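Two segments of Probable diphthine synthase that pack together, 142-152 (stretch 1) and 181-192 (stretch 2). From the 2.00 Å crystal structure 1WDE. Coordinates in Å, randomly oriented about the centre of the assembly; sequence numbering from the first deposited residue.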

# COMPACT_ATOMS: atom_id res chain seq x y z
N THR A 142 3.27 6.26 -2.54
CA THR A 142 3.76 5.97 -1.20
C THR A 142 4.29 7.28 -0.63
O THR A 142 5.06 7.96 -1.29
CB THR A 142 4.90 4.92 -1.21
OG1 THR A 142 4.42 3.72 -1.82
CG2 THR A 142 5.34 4.59 0.25
N LEU A 143 3.87 7.66 0.57
CA LEU A 143 4.34 8.91 1.16
C LEU A 143 5.64 8.57 1.91
O LEU A 143 5.62 7.82 2.88
CB LEU A 143 3.28 9.49 2.11
CG LEU A 143 1.89 9.67 1.48
CD1 LEU A 143 0.95 10.33 2.48
CD2 LEU A 143 2.01 10.50 0.19
N PRO A 144 6.78 9.10 1.43
CA PRO A 144 8.09 8.84 2.03
C PRO A 144 8.30 9.43 3.41
O PRO A 144 7.74 10.48 3.75
CB PRO A 144 9.05 9.45 1.01
CG PRO A 144 8.27 10.66 0.52
CD PRO A 144 6.87 10.10 0.35
N GLY A 145 9.10 8.75 4.22
CA GLY A 145 9.40 9.27 5.54
C GLY A 145 10.51 10.29 5.39
O GLY A 145 11.13 10.37 4.33
N PRO A 146 10.79 11.09 6.43
CA PRO A 146 11.86 12.09 6.32
C PRO A 146 13.26 11.49 6.21
O PRO A 146 14.21 12.20 5.89
CB PRO A 146 11.68 12.92 7.60
CG PRO A 146 11.15 11.91 8.57
CD PRO A 146 10.12 11.18 7.73
N TRP A 147 13.38 10.19 6.45
CA TRP A 147 14.69 9.55 6.37
C TRP A 147 15.12 9.25 4.93
O TRP A 147 16.21 8.73 4.70
CB TRP A 147 14.70 8.25 7.19
CG TRP A 147 13.68 7.25 6.76
CD1 TRP A 147 13.81 6.32 5.76
CD2 TRP A 147 12.38 7.06 7.32
NE1 TRP A 147 12.65 5.57 5.67
CE2 TRP A 147 11.77 6.00 6.61
CE3 TRP A 147 11.67 7.68 8.36
CZ2 TRP A 147 10.48 5.55 6.91
CZ3 TRP A 147 10.39 7.23 8.65
CH2 TRP A 147 9.81 6.18 7.93
N ARG A 148 14.25 9.58 3.97
CA ARG A 148 14.58 9.34 2.57
C ARG A 148 15.24 10.59 2.01
O ARG A 148 15.87 10.56 0.95
CB ARG A 148 13.31 8.99 1.79
CG ARG A 148 12.40 8.05 2.54
CD ARG A 148 12.01 6.84 1.71
NE ARG A 148 13.11 5.89 1.57
CZ ARG A 148 13.03 4.59 1.83
NH1 ARG A 148 11.89 4.05 2.25
NH2 ARG A 148 14.09 3.82 1.67
N GLY A 149 15.09 11.69 2.75
CA GLY A 149 15.69 12.95 2.33
C GLY A 149 15.11 13.44 1.02
O GLY A 149 15.81 14.07 0.22
N VAL A 150 13.83 13.17 0.80
CA VAL A 150 13.19 13.59 -0.44
C VAL A 150 11.82 14.22 -0.26
O VAL A 150 10.96 13.70 0.45
CB VAL A 150 13.03 12.39 -1.41
CG1 VAL A 150 12.35 12.85 -2.69
CG2 VAL A 150 14.39 11.78 -1.72
N THR A 151 11.64 15.37 -0.92
CA THR A 151 10.35 16.06 -0.90
C THR A 151 9.63 15.43 -2.09
O THR A 151 10.07 15.57 -3.23
CB THR A 151 10.52 17.58 -1.12
OG1 THR A 151 11.23 18.14 -0.01
CG2 THR A 151 9.17 18.25 -1.27
N PRO A 152 8.54 14.72 -1.82
CA PRO A 152 7.73 14.03 -2.84
C PRO A 152 6.97 14.87 -3.86
O PRO A 152 5.75 14.86 -3.86
CB PRO A 152 6.79 13.17 -1.99
CG PRO A 152 6.57 14.02 -0.78
CD PRO A 152 7.97 14.53 -0.48
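Stretch 2, residues 181-192: QLSPGQGVSLLL

Stretch 2 opens with an extended segment, Gln181 to Ser183, and then turns into a helix from Pro184 onward. Ser183 caps the first turn: Gln186 N donates to Ser183 OG at 3.1 Å, with an N-H...acceptor angle of 157°. The nearest CA pairs define the register: Gly145 faces Leu182 (6.0 Å between CA atoms), Leu143 faces Gly187 (5.6 Å), and Thr151 and Pro152 face Leu190 and Leu191 (6.7 and 6.3 Å). The order is not monotonic, because stretch 1 leaves its strand after Leu143, loops outward through Gly149 (phi 63°), and returns.

Leu190 is the main bump, with 104 Å² covered. It enters the hollow of this loop: its CD2 lies 3.6 Å from both Pro144 O and Val150 O, and its CG lies 3.5 Å from Pro152 CD. Leu143 projects the other way, toward the helix, where Gly187 has no side chain; Leu143 CD1 comes 3.9 Å from Gly187 O, and CD2 reaches 3.6 Å from Leu191 CG. Leu182 fits against Gly145, its CG 3.7 Å from Gly145 CA and 4.1 Å from Trp147 CH2.

No direct hydrogen bond crosses the interface. One water bridges it, donating to Gly187 O at 2.6 Å and weakly to Pro144 O at 3.4 Å.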

# COMPACT_ATOMS: atom_id res chain seq x y z
N GLN A 181 5.88 2.04 10.97
CA GLN A 181 5.25 2.85 9.93
C GLN A 181 5.28 4.33 10.23
O GLN A 181 5.15 4.78 11.38
CB GLN A 181 3.81 2.41 9.70
CG GLN A 181 3.16 3.11 8.48
CD GLN A 181 1.76 2.61 8.21
OE1 GLN A 181 1.48 2.04 7.14
NE2 GLN A 181 0.87 2.82 9.17
N LEU A 182 5.49 5.10 9.17
CA LEU A 182 5.50 6.55 9.24
C LEU A 182 4.11 6.93 9.75
O LEU A 182 3.12 6.30 9.36
CB LEU A 182 5.69 7.11 7.83
CG LEU A 182 6.41 8.43 7.54
CD1 LEU A 182 5.69 9.05 6.37
CD2 LEU A 182 6.41 9.37 8.73
N SER A 183 4.01 7.94 10.61
CA SER A 183 2.70 8.33 11.12
C SER A 183 1.95 9.11 10.05
O SER A 183 2.57 9.76 9.21
CB SER A 183 2.84 9.23 12.36
OG SER A 183 3.43 10.47 12.02
N PRO A 184 0.60 9.06 10.08
CA PRO A 184 -0.22 9.79 9.10
C PRO A 184 0.12 11.27 9.10
O PRO A 184 0.32 11.88 8.04
CB PRO A 184 -1.64 9.51 9.59
CG PRO A 184 -1.53 8.12 10.13
CD PRO A 184 -0.23 8.19 10.93
N GLY A 185 0.25 11.83 10.30
CA GLY A 185 0.58 13.24 10.41
C GLY A 185 1.90 13.60 9.77
O GLY A 185 2.00 14.61 9.08
N GLN A 186 2.93 12.80 10.01
CA GLN A 186 4.21 13.11 9.40
C GLN A 186 4.15 12.83 7.89
O GLN A 186 4.66 13.62 7.09
CB GLN A 186 5.34 12.31 10.06
CG GLN A 186 6.68 12.55 9.40
CD GLN A 186 7.86 12.22 10.31
OE1 GLN A 186 7.78 11.32 11.14
NE2 GLN A 186 8.95 12.96 10.14
N GLY A 187 3.54 11.72 7.50
CA GLY A 187 3.46 11.41 6.07
C GLY A 187 2.76 12.51 5.28
O GLY A 187 3.24 12.93 4.22
N VAL A 188 1.62 12.96 5.80
CA VAL A 188 0.83 14.01 5.16
C VAL A 188 1.53 15.36 5.21
O VAL A 188 1.47 16.11 4.25
CB VAL A 188 -0.57 14.11 5.81
CG1 VAL A 188 -1.38 15.21 5.18
CG2 VAL A 188 -1.30 12.78 5.66
N SER A 189 2.20 15.67 6.32
CA SER A 189 2.90 16.95 6.42
C SER A 189 3.92 17.18 5.32
O SER A 189 3.96 18.25 4.71
CB SER A 189 3.61 17.10 7.77
OG SER A 189 2.67 17.45 8.77
N LEU A 190 4.75 16.17 5.07
CA LEU A 190 5.76 16.29 4.04
C LEU A 190 5.09 16.28 2.66
O LEU A 190 5.61 16.85 1.71
CB LEU A 190 6.78 15.15 4.15
CG LEU A 190 7.82 15.06 3.01
CD1 LEU A 190 8.60 16.38 2.88
CD2 LEU A 190 8.75 13.89 3.30
N LEU A 191 3.94 15.62 2.56
CA LEU A 191 3.20 15.58 1.28
C LEU A 191 2.75 17.02 1.00
O LEU A 191 2.89 17.53 -0.12
CB LEU A 191 1.96 14.68 1.41
CG LEU A 191 1.27 14.05 0.18
CD1 LEU A 191 -0.25 14.01 0.42
CD2 LEU A 191 1.58 14.80 -1.08
N LEU A 192 2.20 17.68 2.01
CA LEU A 192 1.72 19.05 1.83
C LEU A 192 2.88 20.00 1.54
O LEU A 192 2.73 20.95 0.78
CB LEU A 192 0.91 19.50 3.05
CG LEU A 192 -0.35 18.64 3.28
CD1 LEU A 192 -1.12 19.13 4.50
CD2 LEU A 192 -1.24 18.72 2.03
O HOH W 1 5.09 12.22 2.49